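Local coordinates for putative uncharacterized protein (Chaetomium thermophilum, PDB 4XRI) that probably acts as a nuclear transport receptor of the importin-beta family, binding small GTPases and carrying various protein cargoes into the nucleus, at residues A[420-424]-A[458-462]; A[442-447]-A[482-487]. The protein carries 2 engineered substitutions. All coordinates share one frame. Residue numbers count along the deposited sequence, not the author numbering.

Contact 1 of 2, residues A[420-424]-A[458-462]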
ATOM      1  N   MET A 420     -15.387 -26.928  13.994  1.00 59.07           N
ATOM      2  CA  MET A 420     -16.169 -25.726  14.270  1.00 61.23           C
ATOM      3  C   MET A 420     -16.604 -25.642  15.732  1.00 61.83           C
ATOM      4  O   MET A 420     -16.346 -24.643  16.404  1.00 57.22           O
ATOM      5  CB  MET A 420     -17.396 -25.663  13.364  1.00 60.54           C
ATOM      6  CG  MET A 420     -17.906 -24.249  13.143  1.00 63.18           C
ATOM      7  SD  MET A 420     -16.618 -23.197  12.447  1.00 57.44           S
ATOM      8  CE  MET A 420     -17.326 -21.572  12.695  1.00 75.26           C
ATOM      9  N   GLN A 421     -17.259 -26.691  16.222  1.00 55.77           N
ATOM     10  CA  GLN A 421     -17.725 -26.721  17.607  1.00 53.90           C
ATOM     11  C   GLN A 421     -16.591 -26.673  18.647  1.00 55.52           C
ATOM     12  O   GLN A 421     -16.697 -25.936  19.627  1.00 58.19           O
ATOM     13  CB  GLN A 421     -18.596 -27.959  17.842  1.00 65.90           C
ATOM     14  CG  GLN A 421     -18.713 -28.384  19.296  1.00 73.37           C
ATOM     15  CD  GLN A 421     -17.832 -29.577  19.620  1.00 85.29           C
ATOM     16  OE1 GLN A 421     -17.734 -30.521  18.835  1.00 92.93           O
ATOM     17  NE2 GLN A 421     -17.181 -29.536  20.777  1.00 80.69           N
ATOM     18  N   PRO A 422     -15.506 -27.454  18.449  1.00 59.90           N
ATOM     19  CA  PRO A 422     -14.421 -27.323  19.430  1.00 62.19           C
ATOM     20  C   PRO A 422     -13.804 -25.928  19.453  1.00 61.50           C
ATOM     21  O   PRO A 422     -13.465 -25.430  20.525  1.00 61.59           O
ATOM     22  CB  PRO A 422     -13.394 -28.360  18.957  1.00 60.47           C
ATOM     23  CG  PRO A 422     -14.190 -29.362  18.211  1.00 53.79           C
ATOM     24  CD  PRO A 422     -15.254 -28.572  17.520  1.00 58.74           C
ATOM     25  N   LEU A 423     -13.670 -25.306  18.286  1.00 58.38           N
ATOM     26  CA  LEU A 423     -13.080 -23.976  18.207  1.00 57.14           C
ATOM     27  C   LEU A 423     -13.985 -22.939  18.862  1.00 52.91           C
ATOM     28  O   LEU A 423     -13.507 -22.010  19.506  1.00 55.49           O
ATOM     29  CB  LEU A 423     -12.803 -23.587  16.757  1.00 55.68           C
ATOM     30  CG  LEU A 423     -11.826 -22.420  16.596  1.00 57.98           C
ATOM     31  CD1 LEU A 423     -10.471 -22.795  17.160  1.00 57.61           C
ATOM     32  CD2 LEU A 423     -11.699 -22.003  15.147  1.00 60.42           C
ATOM     33  N   ILE A 424     -15.293 -23.104  18.700  1.00 47.06           N
ATOM     34  CA  ILE A 424     -16.253 -22.209  19.336  1.00 52.31           C
ATOM     35  C   ILE A 424     -16.167 -22.341  20.852  1.00 51.32           C
ATOM     36  O   ILE A 424     -16.268 -21.353  21.583  1.00 54.20           O
ATOM     37  CB  ILE A 424     -17.691 -22.494  18.866  1.00 60.39           C
ATOM     38  CG1 ILE A 424     -17.858 -22.085  17.403  1.00 55.23           C
ATOM     39  CG2 ILE A 424     -18.699 -21.747  19.723  1.00 56.32           C
ATOM     40  CD1 ILE A 424     -19.225 -22.389  16.840  1.00 48.18           C
ATOM     41  N   HIS A 458     -24.193 -24.042  13.439  1.00 71.80           N
ATOM     42  CA  HIS A 458     -23.082 -23.310  14.047  1.00 65.85           C
ATOM     43  C   HIS A 458     -23.243 -21.790  14.111  1.00 67.35           C
ATOM     44  O   HIS A 458     -22.592 -21.136  14.924  1.00 65.71           O
ATOM     45  CB  HIS A 458     -21.786 -23.631  13.300  1.00 66.17           C
ATOM     46  CG  HIS A 458     -21.337 -25.046  13.444  1.00 64.18           C
ATOM     47  ND1 HIS A 458     -21.218 -25.675  14.672  1.00 66.56           N
ATOM     48  CD2 HIS A 458     -20.958 -25.969  12.527  1.00 63.02           C
ATOM     49  CE1 HIS A 458     -20.800 -26.908  14.500  1.00 68.08           C
ATOM     50  NE2 HIS A 458     -20.632 -27.116  13.198  1.00 68.65           N
ATOM     51  N   LEU A 459     -24.102 -21.235  13.261  1.00 68.72           N
ATOM     52  CA  LEU A 459     -24.208 -19.783  13.107  1.00 62.78           C
ATOM     53  C   LEU A 459     -24.552 -19.057  14.407  1.00 61.29           C
ATOM     54  O   LEU A 459     -23.860 -18.119  14.797  1.00 55.78           O
ATOM     55  CB  LEU A 459     -25.251 -19.439  12.041  1.00 68.48           C
ATOM     56  CG  LEU A 459     -25.295 -18.010  11.494  1.00 73.15           C
ATOM     57  CD1 LEU A 459     -25.650 -18.035  10.017  1.00 71.26           C
ATOM     58  CD2 LEU A 459     -26.294 -17.157  12.260  1.00 81.09           C
ATOM     59  N   GLU A 460     -25.618 -19.491  15.072  1.00 55.15           N
ATOM     60  CA  GLU A 460     -26.073 -18.821  16.289  1.00 62.09           C
ATOM     61  C   GLU A 460     -25.048 -18.888  17.429  1.00 65.69           C
ATOM     62  O   GLU A 460     -24.768 -17.863  18.052  1.00 62.18           O
ATOM     63  CB  GLU A 460     -27.414 -19.403  16.755  1.00 69.21           C
ATOM     64  CG  GLU A 460     -28.172 -18.537  17.767  1.00 76.18           C
ATOM     65  CD  GLU A 460     -27.658 -18.687  19.190  1.00 86.36           C
ATOM     66  OE1 GLU A 460     -27.090 -19.752  19.515  1.00 89.84           O
ATOM     67  OE2 GLU A 460     -27.821 -17.738  19.985  1.00 87.39           O
ATOM     68  N   PRO A 461     -24.488 -20.085  17.723  1.00 68.36           N
ATOM     69  CA  PRO A 461     -23.474 -20.086  18.785  1.00 57.93           C
ATOM     70  C   PRO A 461     -22.252 -19.249  18.428  1.00 55.10           C
ATOM     71  O   PRO A 461     -21.711 -18.554  19.287  1.00 55.66           O
ATOM     72  CB  PRO A 461     -23.096 -21.568  18.912  1.00 56.93           C
ATOM     73  CG  PRO A 461     -24.279 -22.300  18.401  1.00 59.78           C
ATOM     74  CD  PRO A 461     -24.794 -21.457  17.280  1.00 59.98           C
ATOM     75  N   LEU A 462     -21.830 -19.327  17.170  1.00 57.77           N
ATOM     76  CA  LEU A 462     -20.698 -18.547  16.685  1.00 60.25           C
ATOM     77  C   LEU A 462     -20.913 -17.062  16.938  1.00 60.60           C
ATOM     78  O   LEU A 462     -20.086 -16.411  17.573  1.00 51.33           O
ATOM     79  CB  LEU A 462     -20.473 -18.801  15.193  1.00 58.11           C
ATOM     80  CG  LEU A 462     -19.363 -17.995  14.515  1.00 51.30           C
ATOM     81  CD1 LEU A 462     -18.039 -18.216  15.217  1.00 48.44           C
ATOM     82  CD2 LEU A 462     -19.261 -18.366  13.045  1.00 43.87           C
TER

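Contact 2 of 2, residues A[442-447]-A[482-487]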
ATOM      1  N   LEU A 442     -11.653 -17.862  13.944  1.00 46.06           N
ATOM      2  CA  LEU A 442     -13.032 -18.010  13.497  1.00 43.68           C
ATOM      3  C   LEU A 442     -13.334 -17.049  12.353  1.00 47.57           C
ATOM      4  O   LEU A 442     -14.128 -17.356  11.468  1.00 52.45           O
ATOM      5  CB  LEU A 442     -14.000 -17.782  14.661  1.00 43.94           C
ATOM      6  CG  LEU A 442     -14.078 -18.916  15.687  1.00 45.24           C
ATOM      7  CD1 LEU A 442     -14.763 -18.454  16.961  1.00 46.13           C
ATOM      8  CD2 LEU A 442     -14.805 -20.111  15.088  1.00 46.88           C
ATOM      9  N   GLY A 443     -12.693 -15.885  12.379  1.00 43.79           N
ATOM     10  CA  GLY A 443     -12.828 -14.918  11.307  1.00 50.68           C
ATOM     11  C   GLY A 443     -12.149 -15.414  10.048  1.00 55.73           C
ATOM     12  O   GLY A 443     -12.699 -15.308   8.954  1.00 52.32           O
ATOM     13  N   ARG A 444     -10.946 -15.957  10.212  1.00 51.85           N
ATOM     14  CA  ARG A 444     -10.219 -16.582   9.112  1.00 43.79           C
ATOM     15  C   ARG A 444     -11.047 -17.696   8.484  1.00 54.67           C
ATOM     16  O   ARG A 444     -11.105 -17.827   7.261  1.00 51.33           O
ATOM     17  CB  ARG A 444      -8.873 -17.134   9.598  1.00 47.88           C
ATOM     18  CG  ARG A 444      -7.842 -16.070   9.940  1.00 45.65           C
ATOM     19  CD  ARG A 444      -7.117 -15.576   8.698  1.00 51.65           C
ATOM     20  NE  ARG A 444      -6.249 -16.601   8.124  1.00 58.56           N
ATOM     21  CZ  ARG A 444      -5.449 -16.407   7.080  1.00 63.05           C
ATOM     22  NH1 ARG A 444      -5.403 -15.221   6.490  1.00 66.28           N
ATOM     23  NH2 ARG A 444      -4.694 -17.399   6.627  1.00 55.07           N
ATOM     24  N   ILE A 445     -11.692 -18.489   9.333  1.00 48.39           N
ATOM     25  CA  ILE A 445     -12.507 -19.611   8.879  1.00 50.45           C
ATOM     26  C   ILE A 445     -13.718 -19.146   8.076  1.00 57.26           C
ATOM     27  O   ILE A 445     -13.962 -19.635   6.971  1.00 56.48           O
ATOM     28  CB  ILE A 445     -12.985 -20.467  10.067  1.00 51.74           C
ATOM     29  CG1 ILE A 445     -11.836 -21.329  10.583  1.00 54.00           C
ATOM     30  CG2 ILE A 445     -14.161 -21.346   9.662  1.00 51.77           C
ATOM     31  CD1 ILE A 445     -12.246 -22.283  11.668  1.00 54.41           C
ATOM     32  N   THR A 446     -14.471 -18.205   8.638  1.00 54.78           N
ATOM     33  CA  THR A 446     -15.631 -17.641   7.957  1.00 61.90           C
ATOM     34  C   THR A 446     -15.236 -17.040   6.613  1.00 61.45           C
ATOM     35  O   THR A 446     -15.897 -17.260   5.600  1.00 58.44           O
ATOM     36  CB  THR A 446     -16.311 -16.551   8.808  1.00 55.18           C
ATOM     37  OG1 THR A 446     -16.770 -17.118  10.040  1.00 51.96           O
ATOM     38  CG2 THR A 446     -17.490 -15.949   8.058  1.00 55.72           C
ATOM     39  N   GLU A 447     -14.142 -16.289   6.621  1.00 56.29           N
ATOM     40  CA  GLU A 447     -13.661 -15.591   5.433  1.00 56.50           C
ATOM     41  C   GLU A 447     -13.306 -16.550   4.304  1.00 61.82           C
ATOM     42  O   GLU A 447     -13.683 -16.338   3.152  1.00 59.68           O
ATOM     43  CB  GLU A 447     -12.444 -14.735   5.788  1.00 56.40           C
ATOM     44  CG  GLU A 447     -11.883 -13.923   4.638  1.00 60.84           C
ATOM     45  CD  GLU A 447     -10.663 -13.122   5.048  1.00 68.08           C
ATOM     46  OE1 GLU A 447     -10.621 -11.906   4.758  1.00 72.25           O
ATOM     47  OE2 GLU A 447      -9.745 -13.708   5.660  1.00 74.80           O
ATOM     48  N   TRP A 482     -14.003  -8.205  13.639  1.00 49.63           N
ATOM     49  CA  TRP A 482     -13.541  -8.651  12.324  1.00 48.35           C
ATOM     50  C   TRP A 482     -14.265  -9.914  11.867  1.00 48.95           C
ATOM     51  O   TRP A 482     -14.726 -10.007  10.724  1.00 51.70           O
ATOM     52  CB  TRP A 482     -12.032  -8.906  12.334  1.00 46.31           C
ATOM     53  CG  TRP A 482     -11.526  -9.349  10.996  1.00 52.83           C
ATOM     54  CD1 TRP A 482     -11.542  -8.623   9.845  1.00 53.51           C
ATOM     55  CD2 TRP A 482     -10.937 -10.616  10.664  1.00 52.62           C
ATOM     56  NE1 TRP A 482     -11.002  -9.352   8.815  1.00 55.12           N
ATOM     57  CE2 TRP A 482     -10.622 -10.579   9.290  1.00 53.86           C
ATOM     58  CE3 TRP A 482     -10.648 -11.775  11.392  1.00 49.89           C
ATOM     59  CZ2 TRP A 482     -10.028 -11.653   8.629  1.00 54.64           C
ATOM     60  CZ3 TRP A 482     -10.056 -12.844  10.730  1.00 57.98           C
ATOM     61  CH2 TRP A 482      -9.756 -12.773   9.363  1.00 59.78           C
ATOM     62  N   ALA A 483     -14.359 -10.881  12.775  1.00 43.26           N
ATOM     63  CA  ALA A 483     -15.059 -12.135  12.517  1.00 44.68           C
ATOM     64  C   ALA A 483     -16.531 -11.882  12.199  1.00 46.75           C
ATOM     65  O   ALA A 483     -17.073 -12.434  11.241  1.00 50.47           O
ATOM     66  CB  ALA A 483     -14.922 -13.071  13.717  1.00 45.93           C
ATOM     67  N   LEU A 484     -17.164 -11.035  13.006  1.00 41.01           N
ATOM     68  CA  LEU A 484     -18.572 -10.682  12.824  1.00 40.92           C
ATOM     69  C   LEU A 484     -18.853 -10.030  11.470  1.00 47.53           C
ATOM     70  O   LEU A 484     -19.876 -10.303  10.836  1.00 49.21           O
ATOM     71  CB  LEU A 484     -19.029  -9.752  13.948  1.00 45.97           C
ATOM     72  CG  LEU A 484     -19.282 -10.419  15.301  1.00 50.87           C
ATOM     73  CD1 LEU A 484     -19.658  -9.385  16.345  1.00 55.36           C
ATOM     74  CD2 LEU A 484     -20.376 -11.456  15.160  1.00 54.82           C
ATOM     75  N   MET A 485     -17.939  -9.164  11.038  1.00 47.44           N
ATOM     76  CA  MET A 485     -18.042  -8.514   9.734  1.00 52.64           C
ATOM     77  C   MET A 485     -17.985  -9.531   8.597  1.00 52.09           C
ATOM     78  O   MET A 485     -18.787  -9.475   7.662  1.00 54.09           O
ATOM     79  CB  MET A 485     -16.932  -7.477   9.558  1.00 52.52           C
ATOM     80  CG  MET A 485     -17.185  -6.157  10.267  1.00 54.14           C
ATOM     81  SD  MET A 485     -16.079  -4.864   9.677  1.00 52.63           S
ATOM     82  CE  MET A 485     -14.487  -5.542  10.138  1.00 49.75           C
ATOM     83  N   ASN A 486     -17.027 -10.451   8.688  1.00 50.36           N
ATOM     84  CA  ASN A 486     -16.905 -11.553   7.736  1.00 48.80           C
ATOM     85  C   ASN A 486     -18.208 -12.330   7.588  1.00 53.92           C
ATOM     86  O   ASN A 486     -18.655 -12.602   6.477  1.00 61.06           O
ATOM     87  CB  ASN A 486     -15.785 -12.509   8.161  1.00 50.31           C
ATOM     88  CG  ASN A 486     -14.405 -11.974   7.833  1.00 49.09           C
ATOM     89  OD1 ASN A 486     -14.230 -11.218   6.877  1.00 54.55           O
ATOM     90  ND2 ASN A 486     -13.414 -12.371   8.620  1.00 49.02           N
ATOM     91  N   ILE A 487     -18.805 -12.677   8.722  1.00 46.47           N
ATOM     92  CA  ILE A 487     -20.061 -13.417   8.761  1.00 48.75           C
ATOM     93  C   ILE A 487     -21.197 -12.660   8.080  1.00 51.62           C
ATOM     94  O   ILE A 487     -21.953 -13.231   7.289  1.00 53.78           O
ATOM     95  CB  ILE A 487     -20.461 -13.730  10.209  1.00 50.60           C
ATOM     96  CG1 ILE A 487     -19.467 -14.713  10.826  1.00 48.32           C
ATOM     97  CG2 ILE A 487     -21.874 -14.282  10.273  1.00 50.03           C
ATOM     98  CD1 ILE A 487     -19.554 -14.782  12.324  1.00 46.71           C
TER

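Contact 1 of 2, residues A[420-424]-A[458-462]
Two helical turns, 420-424 and 458-462, run side by side in nearly the same direction. Their axes differ by 10° and come no closer than 10.7 Å. That spacing is wide, so side chains rather than backbones fill the gap. His458 is the main bump on its side. It points toward 420-424 and enters a hollow bordered by Met420, Gln421 and Ile424. Met420 lies across one face of the imidazole. Met420 CB sits 3.6 Å from the centroid of the His458 ring, close to the ring normal, in a CH-pi contact. Met420 CG is 3.5 Å from His458 CG. The thioether then carries on past the ring, and Met420 CE reaches Leu462 CD2 at 3.8 Å.

The second bump is Ile424, coming from the other helix. Its CD1 fills a shallow hollow bounded by His458, Pro461 and Leu462. Ile424 CD1 is 4.1 Å from His458 O, 4.0 Å from Leu462 N and 4.1 Å from Leu462 CB. Pro461 CB marks the looser wall, 4.5 Å from Ile424 CD1. No hydrogen bond crosses the interface, so the join depends on shape and apolar contact. Deeper in, Met420 and Leu462 both also touch Leu442 of helix 432-449, which backs this seam. Gln421 lies at the margin, and its side-chain end leads away. Such near-parallel packing of equivalent helices from successive repeats is typical of HEAT-repeat solenoids, here between helices 409-425 and 455-472.

Contact 2 of 2, residues A[442-447]-A[482-487]
Trp482, Thr446 and Asn486 bury the most surface where helix 432-449 meets helix 477-490. The indole of Trp482 reaches over to the backbone of the facing turn. Trp482 CZ3 is 3.4 Å from Gly443 C and 3.3 Å from Arg444 N. This fit depends on Gly443 having no side chain: a CB there would clash with the indole. The backbones also come very close, with Gly443 CA only 3.8 Å from Ala483 CA. At the ring edge, Glu447 OE2 lies 3.6 Å from Trp482 CZ2. Tyr440 stacks on the same indole.

Asn486 points toward 442-447, and Asn486 ND2 is 3.0 Å from Gly443 O. Thr446 bonds back to its own helix, Thr446 OG1 to Leu442 O at 3.0 Å. Its methyl meets 482-487, with Thr446 CG2 3.6 Å from Ile487 CG1 and 3.8 Å from Asn486 CB. Ile487 in turn packs on Ile463 and Leu466 of helix 455-472. The axes approach to 8.2 Å and cross at 16°. Near-parallel stacking of the second helices of adjacent repeats is characteristic of HEAT-repeat solenoids, as in the importin-beta family.

How the contacts relate
Both contacts join the same two neighbouring helical hairpins. Helices 409-425 and 432-449 form one, and helices 455-472 and 477-490 form the next. Contact 1 pairs their first helices and contact 2 their second helices, so the segments alternate along the chain. The contact centres lie about 12 Å apart. Contact 1 is about 34 Å from the chain centre and contact 2 about 23 Å, consistent with an outer layer of first helices and an inner layer of second helices, as in other HEAT-repeat proteins. The layers touch directly: Leu423 CD2 is 3.5 Å from Ile445 CD1, and Leu462 CD2 is 3.7 Å from Ile487 CD1. Together they stack one repeat on the next and continue the curved solenoid.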